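Local coordinates for oxidase/hydroxylase (Streptomyces hygroscopicus subsp. hygroscopicus, PDB 4XCB), which is an oxygenase of the PhyH family that binds a metal ion, 2-oxoglutarate and hygromycin B and serves oxidative cyclization in orthosomycin biosynthesis, at the interface of chains A and B. Coordinates in Å, arbitrary orientation; residue numbers count along the deposited sequence, not the author numbering. Chains: chain A/B, oxidase/hydroxylase.

Contact 1: the interface of chains A and B. Residues chain A 112, 114, 238, 241, 249, 251; chain B 84-85, 230.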
loop_
_atom_site.group_PDB
_atom_site.type_symbol
_atom_site.label_atom_id
_atom_site.label_comp_id
_atom_site.label_asym_id
_atom_site.label_seq_id
_atom_site.Cartn_x
_atom_site.Cartn_y
_atom_site.Cartn_z
ATOM N N LEU A 112 -0.192 -2.500 20.249
ATOM C CA LEU A 112 -0.745 -3.508 21.138
ATOM C C LEU A 112 0.387 -4.446 21.513
ATOM O O LEU A 112 1.108 -4.917 20.638
ATOM C CB LEU A 112 -1.895 -4.266 20.470
ATOM C CG LEU A 112 -2.465 -5.486 21.195
ATOM C CD1 LEU A 112 -3.098 -5.097 22.513
ATOM C CD2 LEU A 112 -3.482 -6.210 20.306
ATOM N N LEU A 114 1.574 -7.955 22.772
ATOM C CA LEU A 114 1.056 -9.321 22.790
ATOM C C LEU A 114 1.946 -10.305 23.537
ATOM O O LEU A 114 1.909 -11.508 23.270
ATOM C CB LEU A 114 0.851 -9.827 21.366
ATOM C CG LEU A 114 -0.198 -9.081 20.549
ATOM C CD1 LEU A 114 -0.190 -9.583 19.125
ATOM C CD2 LEU A 114 -1.566 -9.271 21.177
ATOM N N LEU A 238 -12.745 -8.229 23.892
ATOM C CA LEU A 238 -11.909 -9.372 24.242
ATOM C C LEU A 238 -10.546 -8.869 24.696
ATOM O O LEU A 238 -9.906 -8.071 24.003
ATOM C CB LEU A 238 -11.778 -10.324 23.056
ATOM C CG LEU A 238 -10.970 -11.599 23.271
ATOM C CD1 LEU A 238 -11.696 -12.523 24.241
ATOM C CD2 LEU A 238 -10.746 -12.309 21.956
ATOM N N GLU A 241 -6.418 -13.344 23.346
ATOM C CA GLU A 241 -6.758 -14.636 22.755
ATOM C C GLU A 241 -6.944 -15.635 23.885
ATOM O O GLU A 241 -6.338 -15.491 24.949
ATOM C CB GLU A 241 -5.675 -15.111 21.784
ATOM C CG GLU A 241 -4.524 -15.837 22.447
ATOM C CD GLU A 241 -3.426 -16.224 21.481
ATOM O OE1 GLU A 241 -3.346 -15.629 20.383
ATOM O OE2 GLU A 241 -2.639 -17.132 21.823
ATOM N N GLY A 249 -13.715 -12.161 19.439
ATOM C CA GLY A 249 -13.925 -10.794 19.857
ATOM C C GLY A 249 -12.850 -9.877 19.341
ATOM O O GLY A 249 -11.981 -10.255 18.553
ATOM N N VAL A 251 -9.825 -7.202 20.163
ATOM C CA VAL A 251 -8.807 -6.757 21.110
ATOM C C VAL A 251 -8.249 -5.425 20.651
ATOM O O VAL A 251 -7.496 -5.356 19.679
ATOM C CB VAL A 251 -7.654 -7.782 21.247
ATOM C CG1 VAL A 251 -6.640 -7.297 22.283
ATOM C CG2 VAL A 251 -8.189 -9.161 21.617
ATOM N N GLN B 84 -1.560 -11.122 15.103
ATOM C CA GLN B 84 -2.779 -10.663 15.752
ATOM C C GLN B 84 -3.088 -11.664 16.840
ATOM O O GLN B 84 -2.602 -12.791 16.783
ATOM C CB GLN B 84 -3.965 -10.601 14.779
ATOM C CG GLN B 84 -3.771 -9.702 13.560
ATOM C CD GLN B 84 -3.952 -8.223 13.888
ATOM O OE1 GLN B 84 -5.072 -7.718 13.924
ATOM N NE2 GLN B 84 -2.845 -7.517 14.107
ATOM N N PRO B 85 -3.895 -11.265 17.827
ATOM C CA PRO B 85 -4.520 -12.275 18.691
ATOM C C PRO B 85 -5.209 -13.310 17.824
ATOM O O PRO B 85 -5.909 -12.944 16.878
ATOM C CB PRO B 85 -5.523 -11.465 19.508
ATOM C CG PRO B 85 -4.921 -10.097 19.557
ATOM C CD PRO B 85 -4.288 -9.897 18.198
ATOM N N THR B 230 -8.902 -12.992 16.138
ATOM C CA THR B 230 -10.030 -13.337 16.984
ATOM C C THR B 230 -11.381 -12.796 16.543
ATOM O O THR B 230 -12.414 -13.312 16.987
ATOM C CB THR B 230 -9.800 -12.865 18.419
ATOM O OG1 THR B 230 -9.503 -11.458 18.423
ATOM C CG2 THR B 230 -8.645 -13.645 19.020
HETATM O O HOH W 1 -8.720 -8.820 18.188
#

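Contact 2: the interface of chains A and B. Residues chain A 70, 75, 79, 86, 227; chain B 241, 244-246.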
loop_
_atom_site.group_PDB
_atom_site.type_symbol
_atom_site.label_atom_id
_atom_site.label_comp_id
_atom_site.label_asym_id
_atom_site.label_seq_id
_atom_site.Cartn_x
_atom_site.Cartn_y
_atom_site.Cartn_z
ATOM N N LEU A 70 -31.387 -1.668 9.288
ATOM C CA LEU A 70 -31.448 -2.138 7.908
ATOM C C LEU A 70 -31.976 -1.069 6.945
ATOM O O LEU A 70 -32.219 -1.364 5.782
ATOM C CB LEU A 70 -32.316 -3.396 7.807
ATOM C CG LEU A 70 -31.917 -4.560 8.711
ATOM C CD1 LEU A 70 -32.774 -5.775 8.400
ATOM C CD2 LEU A 70 -30.447 -4.905 8.557
ATOM N N LEU A 75 -27.692 1.799 4.941
ATOM C CA LEU A 75 -27.002 0.733 4.241
ATOM C C LEU A 75 -26.383 1.183 2.933
ATOM O O LEU A 75 -25.297 0.735 2.583
ATOM C CB LEU A 75 -27.941 -0.444 3.974
ATOM C CG LEU A 75 -28.460 -1.206 5.190
ATOM C CD1 LEU A 75 -29.097 -2.486 4.701
ATOM C CD2 LEU A 75 -27.334 -1.503 6.169
ATOM N N ARG A 79 -22.456 0.514 2.236
ATOM C CA ARG A 79 -22.019 -0.359 1.153
ATOM C C ARG A 79 -20.929 0.273 0.291
ATOM O O ARG A 79 -20.035 -0.427 -0.209
ATOM C CB ARG A 79 -23.193 -0.749 0.267
ATOM C CG ARG A 79 -24.184 -1.637 0.932
ATOM C CD ARG A 79 -25.172 -2.137 -0.087
ATOM N NE ARG A 79 -26.254 -2.831 0.590
ATOM C CZ ARG A 79 -26.142 -4.037 1.130
ATOM N NH1 ARG A 79 -24.988 -4.699 1.066
ATOM N NH2 ARG A 79 -27.192 -4.579 1.735
ATOM N N LEU A 86 -22.184 -7.774 3.434
ATOM C CA LEU A 86 -22.316 -7.038 4.681
ATOM C C LEU A 86 -22.949 -7.821 5.818
ATOM O O LEU A 86 -23.860 -8.631 5.607
ATOM C CB LEU A 86 -23.161 -5.798 4.425
ATOM C CG LEU A 86 -22.802 -4.438 5.003
ATOM C CD1 LEU A 86 -21.302 -4.151 4.975
ATOM C CD2 LEU A 86 -23.572 -3.416 4.187
ATOM N N TYR A 227 -21.011 -1.927 11.055
ATOM C CA TYR A 227 -21.117 -2.854 9.939
ATOM C C TYR A 227 -19.755 -3.316 9.500
ATOM O O TYR A 227 -18.780 -2.563 9.564
ATOM C CB TYR A 227 -21.829 -2.212 8.742
ATOM C CG TYR A 227 -23.190 -1.631 9.035
ATOM C CD1 TYR A 227 -23.319 -0.313 9.447
ATOM C CD2 TYR A 227 -24.343 -2.399 8.907
ATOM C CE1 TYR A 227 -24.560 0.233 9.714
ATOM C CE2 TYR A 227 -25.591 -1.860 9.166
ATOM C CZ TYR A 227 -25.693 -0.551 9.577
ATOM O OH TYR A 227 -26.931 0.002 9.842
ATOM N N GLU B 241 -24.604 -12.343 1.316
ATOM C CA GLU B 241 -25.121 -11.677 2.505
ATOM C C GLU B 241 -26.623 -11.937 2.587
ATOM O O GLU B 241 -27.294 -12.055 1.565
ATOM C CB GLU B 241 -24.843 -10.176 2.482
ATOM C CG GLU B 241 -25.629 -9.415 1.451
ATOM C CD GLU B 241 -25.534 -7.902 1.628
ATOM O OE1 GLU B 241 -24.405 -7.369 1.672
ATOM O OE2 GLU B 241 -26.596 -7.250 1.717
ATOM N N ASP B 244 -31.327 -10.075 6.312
ATOM C CA ASP B 244 -31.355 -9.398 7.596
ATOM C C ASP B 244 -29.972 -8.947 8.049
ATOM O O ASP B 244 -29.825 -8.451 9.164
ATOM C CB ASP B 244 -31.982 -10.304 8.654
ATOM C CG ASP B 244 -31.202 -11.573 8.868
ATOM O OD1 ASP B 244 -30.235 -11.830 8.117
ATOM O OD2 ASP B 244 -31.575 -12.341 9.783
ATOM N N LEU B 245 -28.976 -9.121 7.181
ATOM C CA LEU B 245 -27.575 -8.806 7.512
ATOM C C LEU B 245 -27.069 -9.533 8.776
ATOM O O LEU B 245 -26.207 -9.028 9.505
ATOM C CB LEU B 245 -27.393 -7.291 7.684
ATOM C CG LEU B 245 -27.395 -6.399 6.439
ATOM C CD1 LEU B 245 -26.691 -5.073 6.733
ATOM C CD2 LEU B 245 -26.772 -7.092 5.246
ATOM N N ARG B 246 -27.610 -10.718 9.051
ATOM C CA ARG B 246 -27.112 -11.513 10.167
ATOM C C ARG B 246 -26.368 -12.759 9.683
ATOM O O ARG B 246 -25.811 -13.507 10.485
ATOM C CB ARG B 246 -28.258 -11.928 11.099
ATOM C CG ARG B 246 -29.118 -10.778 11.622
ATOM C CD ARG B 246 -28.366 -9.801 12.494
ATOM N NE ARG B 246 -29.270 -9.029 13.362
ATOM C CZ ARG B 246 -30.055 -8.031 12.958
ATOM N NH1 ARG B 246 -30.088 -7.662 11.683
ATOM N NH2 ARG B 246 -30.821 -7.398 13.840
#

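Contact 1: the interface of chains A and B
B:Thr230 and A:Gly249 join the two copies of the protein through a pair of direct hydrogen bonds, a compact example of how a small polar side chain and a glycine can fasten two loops. The glycine N-H gives to the carbonyl oxygen of B:Thr230, with A:Gly249 N 3.0 Å from B:Thr230 O. The return bond comes from the threonine hydroxyl, B:Thr230 OG1 lying 2.8 Å from A:Gly249 O and approaching from above the carbonyl plane, not along a lone pair. A chi1 of 54° sets that hydroxyl between its own backbone N and carbonyl carbon, and turns it to chain A.

A water adds a further polar link. The water oxygen lies 2.8 Å from B:Thr230 OG1 and also hydrogen-bonds to A:Val251 N, so the same hydroxyl serves the backbone at two positions of one chain A loop.

Apolar packing flanks the polar cluster. A:Leu238 and B:Thr230 reach toward each other tip to tip, with A:Leu238 CD2 3.7 Å from B:Thr230 CB and the threonine methyl CG2 close by. B:Pro85 buries more surface than any other residue of the patch, its ring wedged between A:Leu114 and A:Val251. The leucine side chain crosses the proline at about a right angle, whereas A:Val251 meets it obliquely through CB and CG2. The carboxylate oxygen A:Glu241 OE1 lies 3.9 Å from both B:Pro85 CA and B:Pro85 C. The proline's CG is the shared point of this packing, 3.8 Å from A:Leu114 CD2 and 4.0 Å from A:Val251 CB.

Contact 2: the interface of chains A and B
A:Arg79 and B:Glu241 come from opposite directions on extended chains: the arginine leaves helix 72-82 with CG anti to its carbonyl carbon (chi1 -68°), while the glutamate starts with CG between backbone N and carbonyl carbon (chi1 70°). Their meeting is a classic end-on salt bridge. A:Arg79 NH2 lies 2.7 Å from B:Glu241 OE2, using that oxygen's syn lone pair, and A:Arg79 NH1 lies 2.8 Å from B:Glu241 OE1. The guanidinium and carboxylate planes are 35° apart, so the pair is twisted rather than coplanar. B:Glu241 OE1 also accepts from the backbone, A:Leu86 N standing 2.9 Å away and above the carboxylate plane, which pins the carboxylate against rotation. A:Leu86 CD2 covers one guanidinium face, near its rim. An alanine in place of B:Glu241 would probably leave A:Arg79 without its countercharge and A:Leu86 N without this acceptor.

Beside the bridge, B:Leu245 packs against the leucines A:Leu70, A:Leu75 and A:Leu86. B:Leu245 CD1 meets A:Leu75 CD2 tip to tip at 3.7 Å, and B:Leu245 CD2 lies 3.9 Å from A:Leu86 CB. A:Leu70 slides past it in the opposite direction. Within chain B, B:Asp244 steadies the turn by accepting from B:Arg246 N through OD1. Charge pairing and leucine packing together dock the loop of chain B onto helix 72-82 and the start of strand 86-96 of chain A.

About 25 Å separates the C-alpha centres of contact 1 and contact 2, two patches of one two-fold symmetric interface. In both, the region following strand 220-229 reaches across to the partner. Glu241 links them: in each chain it lies beside the partner's Pro85 and also grips the partner's Arg79 and the backbone of Leu86. Since Pro85 and Leu86 are consecutive, contact 1 adjoins the symmetry twin of contact 2, and the loops embrace reciprocally. The A-B pair is one interface of a four-copy deposited assembly; it is compatible with a stable dimer, although the structure alone does not show the oligomeric state in solution.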